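F5/8 type C domain protein (Bacteroides ovatus, PDB 4ZRX) probably hydrolyses alpha-L-fucosyl linkages in glycans, joining a fucosidase-family barrel domain to an F5/8 type C domain of the kind that often binds sugars. Local coordinates at residues 80-83 with 84-88; 336-339 with 340-343. All coordinates share one frame; numbering follows the deposited sequence.

Contact 1 (80-83 with 84-88); sequences WVRT and LKEAG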
loop_
_atom_site.group_PDB
_atom_site.type_symbol
_atom_site.label_atom_id
_atom_site.label_comp_id
_atom_site.label_asym_id
_atom_site.label_seq_id
_atom_site.Cartn_x
_atom_site.Cartn_y
_atom_site.Cartn_z
ATOM N N TRP A 80 -3.533 18.304 -10.243
ATOM C CA TRP A 80 -3.527 16.903 -9.859
ATOM C C TRP A 80 -2.753 16.040 -10.883
ATOM O O TRP A 80 -1.886 15.256 -10.528
ATOM C CB TRP A 80 -4.928 16.295 -9.704
ATOM C CG TRP A 80 -5.918 17.024 -8.891
ATOM C CD1 TRP A 80 -5.713 18.110 -8.111
ATOM C CD2 TRP A 80 -7.298 16.719 -8.792
ATOM N NE1 TRP A 80 -6.902 18.490 -7.514
ATOM C CE2 TRP A 80 -7.885 17.663 -7.956
ATOM C CE3 TRP A 80 -8.114 15.713 -9.338
ATOM C CZ2 TRP A 80 -9.238 17.667 -7.656
ATOM C CZ3 TRP A 80 -9.457 15.748 -9.039
ATOM C CH2 TRP A 80 -9.997 16.710 -8.201
ATOM N N VAL A 81 -3.160 16.125 -12.145
ATOM C CA VAL A 81 -2.649 15.219 -13.140
ATOM C C VAL A 81 -1.209 15.536 -13.462
ATOM O O VAL A 81 -0.397 14.611 -13.650
ATOM C CB VAL A 81 -3.516 15.176 -14.398
ATOM C CG1 VAL A 81 -2.892 14.281 -15.424
ATOM C CG2 VAL A 81 -4.933 14.688 -14.081
ATOM N N ARG A 82 -0.843 16.807 -13.506
ATOM C CA ARG A 82 0.564 17.164 -13.770
ATOM C C ARG A 82 1.470 16.573 -12.655
ATOM O O ARG A 82 2.524 15.974 -12.910
ATOM C CB ARG A 82 0.760 18.674 -13.821
ATOM C CG ARG A 82 2.214 19.133 -14.118
ATOM C CD ARG A 82 2.382 20.683 -14.174
ATOM N NE ARG A 82 1.962 21.360 -12.953
ATOM C CZ ARG A 82 0.812 22.030 -12.775
ATOM N NH1 ARG A 82 -0.136 22.131 -13.714
ATOM N NH2 ARG A 82 0.578 22.591 -11.593
ATOM N N THR A 83 1.033 16.761 -11.414
ATOM C CA THR A 83 1.756 16.255 -10.265
ATOM C C THR A 83 1.935 14.733 -10.385
ATOM O O THR A 83 3.050 14.215 -10.233
ATOM C CB THR A 83 1.016 16.575 -9.007
ATOM O OG1 THR A 83 1.001 17.997 -8.825
ATOM C CG2 THR A 83 1.672 15.937 -7.780
ATOM N N LEU A 84 0.845 14.050 -10.697
ATOM C CA LEU A 84 0.858 12.592 -10.722
ATOM C C LEU A 84 1.608 12.023 -11.944
ATOM O O LEU A 84 2.283 10.997 -11.855
ATOM C CB LEU A 84 -0.587 12.074 -10.663
ATOM C CG LEU A 84 -1.228 12.442 -9.289
ATOM C CD1 LEU A 84 -2.708 12.142 -9.318
ATOM C CD2 LEU A 84 -0.557 11.694 -8.127
ATOM N N LYS A 85 1.535 12.734 -13.078
ATOM C CA LYS A 85 2.328 12.355 -14.255
ATOM C C LYS A 85 3.794 12.459 -13.957
ATOM O O LYS A 85 4.551 11.484 -14.180
ATOM C CB LYS A 85 1.955 13.244 -15.419
ATOM C CG LYS A 85 2.609 12.911 -16.719
ATOM C CD LYS A 85 1.848 11.822 -17.465
ATOM C CE LYS A 85 2.500 11.617 -18.885
ATOM N NZ LYS A 85 1.749 10.466 -19.490
ATOM N N GLU A 86 4.193 13.584 -13.393
ATOM C CA GLU A 86 5.578 13.827 -13.046
ATOM C C GLU A 86 6.081 12.855 -11.977
ATOM O O GLU A 86 7.245 12.481 -11.996
ATOM C CB GLU A 86 5.789 15.240 -12.533
ATOM C CG GLU A 86 5.715 16.372 -13.618
ATOM C CD GLU A 86 5.691 17.792 -13.009
ATOM O OE1 GLU A 86 5.794 17.967 -11.760
ATOM O OE2 GLU A 86 5.524 18.742 -13.796
ATOM N N ALA A 87 5.204 12.421 -11.090
ATOM C CA ALA A 87 5.537 11.425 -10.060
ATOM C C ALA A 87 5.549 9.983 -10.515
ATOM O O ALA A 87 5.857 9.117 -9.734
ATOM C CB ALA A 87 4.578 11.570 -8.881
ATOM N N GLY A 88 5.235 9.708 -11.761
ATOM C CA GLY A 88 5.372 8.419 -12.343
ATOM C C GLY A 88 4.152 7.553 -12.469
ATOM O O GLY A 88 4.273 6.387 -12.862
HETATM O O HOH W 1 4.071 20.404 -11.308
#

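Contact 2 (336-339 with 340-343); sequences LIHE and ADIK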
loop_
_atom_site.group_PDB
_atom_site.type_symbol
_atom_site.label_atom_id
_atom_site.label_comp_id
_atom_site.label_asym_id
_atom_site.label_seq_id
_atom_site.Cartn_x
_atom_site.Cartn_y
_atom_site.Cartn_z
ATOM N N LEU A 336 -6.975 20.842 -4.461
ATOM C CA LEU A 336 -5.574 20.734 -4.867
ATOM C C LEU A 336 -4.930 19.578 -4.110
ATOM O O LEU A 336 -5.319 19.255 -2.984
ATOM C CB LEU A 336 -4.838 22.014 -4.455
ATOM C CG LEU A 336 -5.252 23.307 -5.165
ATOM C CD1 LEU A 336 -4.469 24.487 -4.528
ATOM C CD2 LEU A 336 -4.973 23.192 -6.598
ATOM N N ILE A 337 -3.938 18.951 -4.733
ATOM C CA ILE A 337 -3.037 18.059 -3.972
ATOM C C ILE A 337 -2.196 18.947 -3.083
ATOM O O ILE A 337 -1.666 19.955 -3.534
ATOM C CB ILE A 337 -2.172 17.188 -4.900
ATOM C CG1 ILE A 337 -3.090 16.239 -5.690
ATOM C CG2 ILE A 337 -1.200 16.351 -4.056
ATOM C CD1 ILE A 337 -2.311 15.334 -6.749
ATOM N N HIS A 338 -2.135 18.605 -1.822
ATOM C CA HIS A 338 -1.457 19.415 -0.790
ATOM C C HIS A 338 0.060 19.393 -0.962
ATOM O O HIS A 338 0.644 18.458 -1.487
ATOM C CB HIS A 338 -1.832 18.867 0.567
ATOM C CG HIS A 338 -1.399 19.701 1.720
ATOM N ND1 HIS A 338 -0.191 19.517 2.330
ATOM C CD2 HIS A 338 -2.034 20.667 2.425
ATOM C CE1 HIS A 338 -0.060 20.374 3.335
ATOM N NE2 HIS A 338 -1.165 21.082 3.412
ATOM N N GLU A 339 0.696 20.473 -0.560
ATOM C CA GLU A 339 2.124 20.677 -0.729
ATOM C C GLU A 339 2.983 19.565 -0.163
ATOM O O GLU A 339 4.035 19.196 -0.747
ATOM C CB GLU A 339 2.489 21.952 0.028
ATOM C CG GLU A 339 1.974 23.284 -0.655
ATOM C CD GLU A 339 0.484 23.679 -0.333
ATOM O OE1 GLU A 339 -0.236 22.997 0.438
ATOM O OE2 GLU A 339 0.046 24.749 -0.856
ATOM N N ALA A 340 2.594 19.083 1.023
ATOM C CA ALA A 340 3.324 18.015 1.684
ATOM C C ALA A 340 3.333 16.746 0.800
ATOM O O ALA A 340 4.378 16.136 0.632
ATOM C CB ALA A 340 2.744 17.671 3.089
ATOM N N ASP A 341 2.165 16.380 0.290
ATOM C CA ASP A 341 2.002 15.197 -0.621
ATOM C C ASP A 341 2.843 15.403 -1.884
ATOM O O ASP A 341 3.519 14.477 -2.328
ATOM C CB ASP A 341 0.554 14.977 -0.980
ATOM C CG ASP A 341 -0.417 14.984 0.282
ATOM O OD1 ASP A 341 -0.291 15.839 1.232
ATOM O OD2 ASP A 341 -1.314 14.118 0.319
ATOM N N ILE A 342 2.829 16.616 -2.452
ATOM C CA ILE A 342 3.616 16.907 -3.649
ATOM C C ILE A 342 5.099 16.644 -3.402
ATOM O O ILE A 342 5.766 15.950 -4.178
ATOM C CB ILE A 342 3.404 18.334 -4.144
ATOM C CG1 ILE A 342 1.982 18.542 -4.686
ATOM C CG2 ILE A 342 4.439 18.663 -5.217
ATOM C CD1 ILE A 342 1.587 19.982 -4.882
ATOM N N LYS A 343 5.604 17.176 -2.303
ATOM C CA LYS A 343 7.009 17.048 -2.017
ATOM C C LYS A 343 7.375 15.573 -1.830
ATOM O O LYS A 343 8.414 15.132 -2.314
ATOM C CB LYS A 343 7.374 17.832 -0.767
ATOM C CG LYS A 343 8.855 17.949 -0.510
ATOM C CD LYS A 343 9.104 18.827 0.679
ATOM C CE LYS A 343 10.583 18.868 0.974
ATOM N NZ LYS A 343 10.884 19.986 1.854
#

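Contact 1 (80-83 with 84-88)
Leu84 sets its CG against the outer end of the Trp80 carbonyl, one turn back in helix 77-86, 3.1 Å from Trp80 O. Trp80 O also accepts from Leu84 N at 3.0 Å, one of four successive i to i+4 bonds between 80-83 and 84-87, the last from Ala87 N to Thr83 O. On this buried side Leu84 also packs on Ala46 and Leu48 of strand 44-48, while Val81 meets helix 126-137; branched aliphatic side chains suit a helix pressed between a barrel strand and its neighbours.

The solvent side is looser. Arg82 and Glu86 run side by side in the same direction, and Arg82 CG comes 3.3 Å from Glu86 OE2. Arg82 sets off with CG anti to the backbone N (chi1 -179°) and bends at chi3 (57°), which leaves NE 4.5 Å from Glu86 OE2, beyond a salt bridge. A water closes the gap, accepting from Arg82 NE at 2.8 Å in the guanidinium plane and donating to Glu86 OE1 at 3.0 Å. Gly88, with positive phi, ends the helix in a Schellman motif. Opposite charges bridged by water imply a modest attraction, probably screened by solvent, beside a firmly bonded backbone.

Contact 2 (336-339 with 340-343)
His338 is the N-cap of helix 339-356, and its imidazole takes the capping role more often played by Asp, Asn, Ser or Thr. With CG anti to the backbone N (chi1 -171°) and the ring turned crosswise (chi2 -91°), ND1 reaches forward to accept from Ala340 N at 3.1 Å. The N-H points fairly straight at the nitrogen, although the donor sits out of the ring plane. Ala340 suits the first turn because its small CB fits in plane at the ring edge, 3.5 Å from ND1.

Glu339 folds back at chi2 (84°), laying OE1 over the centre of one ring face, 3.5 Å above it; its OE2 forms a salt bridge with Arg334. The side chain of Asp341 crosses that of His338 at about a right angle, OD1 lying 3.5 Å from His338 CB, and pairs with Arg292. Acidic residues suit this end of a helix, where they probably interact favourably with its dipole.

The apolar side is where Ile337 and Ile342 meet at a slant, CG2 of the former 3.9 Å from CG1 of the latter. Ile342 stretches its delta carbon back along the chain, bringing CD1 to 3.5 Å from Ile337 O.

Contact 1 lies on helix 77-86, contact 2 at the loop and first turn that open helix 339-356; their centres are about 11 Å apart and they touch directly. The loop lies against helix 77-86: Ile337 CD1 sits 3.7 Å from Trp80 CA and 4.0 Å from Leu84 CG, so one isoleucine tip fits against two successive turns. Further along, Thr83 CG2 meets Ile342 CG1 at 4.1 Å. Hydrogen bonds join the same surfaces, Trp80 NE1 giving to Gly335 O and Ile337 N to Gln79 OE1. The contacts thus share an apolar seam between helix 77-86, between strands 44-48 and 91-97 in the chain, and helix 339-356, which follows strand 324-328; 44-48 and 324-328 pair in parallel in the barrel.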